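Long-range contact in dihydrodipicolinate synthase (Bacillus clausii KSM-K16, PDB 3E96), which probably catalyses the condensation step that forms 4-hydroxy-tetrahydrodipicolinate on the way to lysine, as a TIM-barrel lyase of the DapA family: residues K10-P22 / K209-A223. Sequence-based numbering, arbitrary orientation.
Sequences KALETISGIPITP and KGFTSGLVNLLPQKA
Ile15, Ser16 and Gly17 pair in parallel with Phe211, Thr212 and Ser213, an example of how a TIM barrel closes: its first and eighth strands become neighbours. Four backbone hydrogen bonds make the seam, running in alternate directions from Phe211 N to Thr14 O, Ser16 N to Phe211 O, Ser213 N to Ser16 O and Ile18 N to Ser213 O; the last is nearly straight (171° at the hydrogen).

Apolar contacts lie on the side of Ile15 and Phe211, between the strands and helix 220-231. With CG1 of Ile15 anti to its carbonyl carbon (chi1 -64°), that branch runs alongside the phenyl ring, 3.6 Å from Phe211 CZ, and CD1 continues to Ala223 CB at 3.8 Å. Ser16 and Thr212 point to the other side, where Thr212 approaches Lys167, the predicted Schiff-base lysine.

Charged groups meet at the strands' N-terminal end. Extended Glu13 and Lys209 lie side by side; Glu13 OE2 and Lys209 NZ, 4.5 Å apart, are too far for a salt bridge. Replacing Glu13 by an alanine would probably take a countercharge from beside the Lys209 ammonium and leave the bridging water without its carboxylate acceptor. That water donates to Glu13 OE2 at 2.6 Å and accepts from Lys209 NZ at 2.9 Å.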
loop_
_atom_site.group_PDB
_atom_site.type_symbol
_atom_site.label_atom_id
_atom_site.label_comp_id
_atom_site.label_asym_id
_atom_site.label_seq_id
_atom_site.Cartn_x
_atom_site.Cartn_y
_atom_site.Cartn_z
ATOM N N LYS B 10 -28.884 3.577 -5.973
ATOM C CA LYS B 10 -29.320 4.395 -7.095
ATOM C C LYS B 10 -28.695 5.778 -7.026
ATOM O O LYS B 10 -28.271 6.325 -8.041
ATOM C CB LYS B 10 -30.845 4.523 -7.101
ATOM C CG LYS B 10 -31.570 3.204 -7.285
ATOM C CD LYS B 10 -31.296 2.608 -8.656
ATOM C CE LYS B 10 -31.873 1.205 -8.764
ATOM N NZ LYS B 10 -33.327 1.185 -8.431
ATOM N N ALA B 11 -28.640 6.337 -5.823
ATOM C CA ALA B 11 -28.065 7.662 -5.616
ATOM C C ALA B 11 -26.571 7.674 -5.935
ATOM O O ALA B 11 -26.002 8.725 -6.222
ATOM C CB ALA B 11 -28.289 8.105 -4.178
ATOM N N LEU B 12 -25.941 6.503 -5.872
ATOM C CA LEU B 12 -24.510 6.380 -6.153
ATOM C C LEU B 12 -24.196 6.228 -7.639
ATOM O O LEU B 12 -23.029 6.253 -8.038
ATOM C CB LEU B 12 -23.925 5.196 -5.378
ATOM C CG LEU B 12 -23.823 5.415 -3.865
ATOM C CD1 LEU B 12 -23.530 4.101 -3.162
ATOM C CD2 LEU B 12 -22.731 6.447 -3.576
ATOM N N GLU B 13 -25.234 6.063 -8.454
ATOM C CA GLU B 13 -25.055 5.935 -9.900
ATOM C C GLU B 13 -25.006 7.346 -10.471
ATOM O O GLU B 13 -25.956 7.833 -11.090
ATOM C CB GLU B 13 -26.209 5.134 -10.510
ATOM C CG GLU B 13 -26.329 3.737 -9.914
ATOM C CD GLU B 13 -27.406 2.900 -10.574
ATOM O OE1 GLU B 13 -28.423 3.475 -11.008
ATOM O OE2 GLU B 13 -27.241 1.665 -10.644
ATOM N N THR B 14 -23.875 8.000 -10.240
ATOM C CA THR B 14 -23.656 9.369 -10.680
ATOM C C THR B 14 -22.152 9.608 -10.544
ATOM O O THR B 14 -21.380 8.654 -10.493
ATOM C CB THR B 14 -24.438 10.350 -9.766
ATOM O OG1 THR B 14 -24.271 11.693 -10.232
ATOM C CG2 THR B 14 -23.941 10.244 -8.322
ATOM N N ILE B 15 -21.737 10.867 -10.492
ATOM C CA ILE B 15 -20.321 11.187 -10.339
ATOM C C ILE B 15 -19.947 11.200 -8.857
ATOM O O ILE B 15 -20.611 11.854 -8.052
ATOM C CB ILE B 15 -19.986 12.597 -10.895
ATOM C CG1 ILE B 15 -20.219 12.652 -12.405
ATOM C CG2 ILE B 15 -18.536 12.956 -10.565
ATOM C CD1 ILE B 15 -20.232 14.076 -12.953
ATOM N N SER B 16 -18.897 10.469 -8.496
ATOM C CA SER B 16 -18.410 10.470 -7.123
ATOM C C SER B 16 -17.164 11.343 -7.158
ATOM O O SER B 16 -16.125 10.926 -7.676
ATOM C CB SER B 16 -18.041 9.058 -6.657
ATOM O OG SER B 16 -19.198 8.315 -6.315
ATOM N N GLY B 17 -17.283 12.564 -6.641
ATOM C CA GLY B 17 -16.152 13.477 -6.632
ATOM C C GLY B 17 -15.208 13.167 -5.489
ATOM O O GLY B 17 -15.645 13.015 -4.346
ATOM N N ILE B 18 -13.915 13.070 -5.795
ATOM C CA ILE B 18 -12.910 12.768 -4.779
ATOM C C ILE B 18 -12.125 14.048 -4.560
ATOM O O ILE B 18 -11.314 14.437 -5.398
ATOM C CB ILE B 18 -11.923 11.675 -5.245
ATOM C CG1 ILE B 18 -12.659 10.588 -6.040
ATOM C CG2 ILE B 18 -11.217 11.077 -4.030
ATOM C CD1 ILE B 18 -13.779 9.908 -5.295
ATOM N N PRO B 19 -12.332 14.704 -3.414
ATOM C CA PRO B 19 -11.642 15.956 -3.109
ATOM C C PRO B 19 -10.187 15.797 -2.718
ATOM O O PRO B 19 -9.796 14.792 -2.128
ATOM C CB PRO B 19 -12.462 16.516 -1.956
ATOM C CG PRO B 19 -12.767 15.256 -1.170
ATOM C CD PRO B 19 -13.139 14.253 -2.262
ATOM N N ILE B 20 -9.387 16.799 -3.062
ATOM C CA ILE B 20 -7.989 16.797 -2.673
ATOM C C ILE B 20 -7.977 17.251 -1.216
ATOM O O ILE B 20 -8.976 17.780 -0.713
ATOM C CB ILE B 20 -7.168 17.845 -3.449
ATOM C CG1 ILE B 20 -7.826 19.223 -3.288
ATOM C CG2 ILE B 20 -7.046 17.453 -4.900
ATOM C CD1 ILE B 20 -6.885 20.400 -3.518
ATOM N N THR B 21 -6.855 17.033 -0.540
ATOM C CA THR B 21 -6.682 17.511 0.824
ATOM C C THR B 21 -5.581 18.559 0.670
ATOM O O THR B 21 -4.409 18.225 0.479
ATOM C CB THR B 21 -6.186 16.417 1.792
ATOM O OG1 THR B 21 -7.128 15.336 1.825
ATOM C CG2 THR B 21 -6.043 16.994 3.203
ATOM N N PRO B 22 -5.950 19.851 0.715
ATOM C CA PRO B 22 -4.956 20.920 0.572
ATOM C C PRO B 22 -3.912 20.870 1.682
ATOM O O PRO B 22 -4.264 20.834 2.859
ATOM C CB PRO B 22 -5.801 22.197 0.653
ATOM C CG PRO B 22 -7.156 21.748 0.178
ATOM C CD PRO B 22 -7.306 20.406 0.845
ATOM N N LYS B 209 -22.850 2.746 -14.247
ATOM C CA LYS B 209 -23.822 3.833 -14.233
ATOM C C LYS B 209 -23.341 5.024 -13.412
ATOM O O LYS B 209 -24.129 5.881 -13.012
ATOM C CB LYS B 209 -25.172 3.336 -13.706
ATOM C CG LYS B 209 -25.848 2.346 -14.641
ATOM C CD LYS B 209 -27.170 1.858 -14.083
ATOM C CE LYS B 209 -27.828 0.881 -15.041
ATOM N NZ LYS B 209 -29.160 0.441 -14.547
ATOM N N GLY B 210 -22.036 5.068 -13.177
ATOM C CA GLY B 210 -21.442 6.158 -12.426
ATOM C C GLY B 210 -19.937 6.090 -12.602
ATOM O O GLY B 210 -19.423 5.112 -13.143
ATOM N N PHE B 211 -19.229 7.127 -12.171
ATOM C CA PHE B 211 -17.775 7.133 -12.270
ATOM C C PHE B 211 -17.165 8.098 -11.261
ATOM O O PHE B 211 -17.812 9.050 -10.825
ATOM C CB PHE B 211 -17.321 7.464 -13.710
ATOM C CG PHE B 211 -17.738 8.829 -14.208
ATOM C CD1 PHE B 211 -16.959 9.952 -13.944
ATOM C CD2 PHE B 211 -18.887 8.978 -14.981
ATOM C CE1 PHE B 211 -17.313 11.204 -14.443
ATOM C CE2 PHE B 211 -19.256 10.224 -15.487
ATOM C CZ PHE B 211 -18.467 11.343 -15.219
ATOM N N THR B 212 -15.931 7.816 -10.860
ATOM C CA THR B 212 -15.225 8.669 -9.912
ATOM C C THR B 212 -14.565 9.784 -10.701
ATOM O O THR B 212 -14.385 9.673 -11.916
ATOM C CB THR B 212 -14.140 7.890 -9.156
ATOM O OG1 THR B 212 -13.242 7.288 -10.096
ATOM C CG2 THR B 212 -14.770 6.815 -8.288
ATOM N N SER B 213 -14.197 10.862 -10.021
ATOM C CA SER B 213 -13.566 11.971 -10.719
ATOM C C SER B 213 -12.702 12.831 -9.816
ATOM O O SER B 213 -13.113 13.193 -8.713
ATOM C CB SER B 213 -14.634 12.851 -11.378
ATOM O OG SER B 213 -14.051 14.016 -11.942
ATOM N N GLY B 214 -11.497 13.134 -10.294
ATOM C CA GLY B 214 -10.592 14.000 -9.562
ATOM C C GLY B 214 -10.666 15.344 -10.268
ATOM O O GLY B 214 -10.341 16.393 -9.714
ATOM N N LEU B 215 -11.108 15.301 -11.518
ATOM C CA LEU B 215 -11.246 16.503 -12.330
ATOM C C LEU B 215 -12.201 17.514 -11.687
ATOM O O LEU B 215 -12.044 18.723 -11.870
ATOM C CB LEU B 215 -11.748 16.126 -13.733
ATOM C CG LEU B 215 -12.024 17.246 -14.742
ATOM C CD1 LEU B 215 -10.758 18.053 -14.975
ATOM C CD2 LEU B 215 -12.508 16.643 -16.055
ATOM N N VAL B 216 -13.180 17.027 -10.927
ATOM C CA VAL B 216 -14.143 17.922 -10.283
ATOM C C VAL B 216 -13.490 18.928 -9.333
ATOM O O VAL B 216 -14.101 19.942 -8.994
ATOM C CB VAL B 216 -15.226 17.144 -9.496
ATOM C CG1 VAL B 216 -16.064 16.303 -10.454
ATOM C CG2 VAL B 216 -14.579 16.270 -8.438
ATOM N N ASN B 217 -12.258 18.654 -8.906
ATOM C CA ASN B 217 -11.562 19.575 -8.008
ATOM C C ASN B 217 -11.288 20.926 -8.657
ATOM O O ASN B 217 -11.155 21.931 -7.961
ATOM C CB ASN B 217 -10.234 18.985 -7.525
ATOM C CG ASN B 217 -10.424 17.897 -6.486
ATOM O OD1 ASN B 217 -10.352 16.701 -6.793
ATOM N ND2 ASN B 217 -10.680 18.305 -5.254
ATOM N N LEU B 218 -11.188 20.951 -9.984
ATOM C CA LEU B 218 -10.930 22.203 -10.683
ATOM C C LEU B 218 -11.992 22.567 -11.716
ATOM O O LEU B 218 -12.314 23.743 -11.880
ATOM C CB LEU B 218 -9.557 22.173 -11.370
ATOM C CG LEU B 218 -9.244 21.046 -12.363
ATOM C CD1 LEU B 218 -8.152 21.499 -13.325
ATOM C CD2 LEU B 218 -8.813 19.788 -11.599
ATOM N N LEU B 219 -12.538 21.564 -12.400
ATOM C CA LEU B 219 -13.532 21.796 -13.447
ATOM C C LEU B 219 -14.693 20.810 -13.375
ATOM O O LEU B 219 -14.872 19.982 -14.268
ATOM C CB LEU B 219 -12.854 21.687 -14.814
ATOM C CG LEU B 219 -11.692 22.661 -15.038
ATOM C CD1 LEU B 219 -10.819 22.204 -16.197
ATOM C CD2 LEU B 219 -12.261 24.048 -15.298
ATOM N N PRO B 220 -15.514 20.904 -12.322
ATOM C CA PRO B 220 -16.653 20.000 -12.157
ATOM C C PRO B 220 -17.656 19.996 -13.308
ATOM O O PRO B 220 -18.309 18.985 -13.555
ATOM C CB PRO B 220 -17.270 20.458 -10.835
ATOM C CG PRO B 220 -16.923 21.913 -10.783
ATOM C CD PRO B 220 -15.493 21.927 -11.260
ATOM N N GLN B 221 -17.775 21.117 -14.017
ATOM C CA GLN B 221 -18.716 21.195 -15.130
ATOM C C GLN B 221 -18.356 20.239 -16.272
ATOM O O GLN B 221 -19.241 19.742 -16.971
ATOM C CB GLN B 221 -18.813 22.634 -15.659
ATOM C CG GLN B 221 -17.621 23.115 -16.482
ATOM C CD GLN B 221 -16.424 23.550 -15.646
ATOM O OE1 GLN B 221 -15.395 23.949 -16.196
ATOM N NE2 GLN B 221 -16.550 23.480 -14.319
ATOM N N LYS B 222 -17.065 19.982 -16.469
ATOM C CA LYS B 222 -16.643 19.068 -17.529
ATOM C C LYS B 222 -17.071 17.646 -17.196
ATOM O O LYS B 222 -17.487 16.890 -18.076
ATOM C CB LYS B 222 -15.125 19.111 -17.722
ATOM C CG LYS B 222 -14.619 20.370 -18.405
ATOM C CD LYS B 222 -13.123 20.289 -18.673
ATOM C CE LYS B 222 -12.625 21.532 -19.407
ATOM N NZ LYS B 222 -13.270 21.687 -20.744
ATOM N N ALA B 223 -16.962 17.283 -15.920
ATOM C CA ALA B 223 -17.352 15.954 -15.475
ATOM C C ALA B 223 -18.860 15.816 -15.635
ATOM O O ALA B 223 -19.356 14.785 -16.093
ATOM C CB ALA B 223 -16.953 15.750 -14.014
HETATM O O HOH W 1 -29.076 0.099 -11.693
#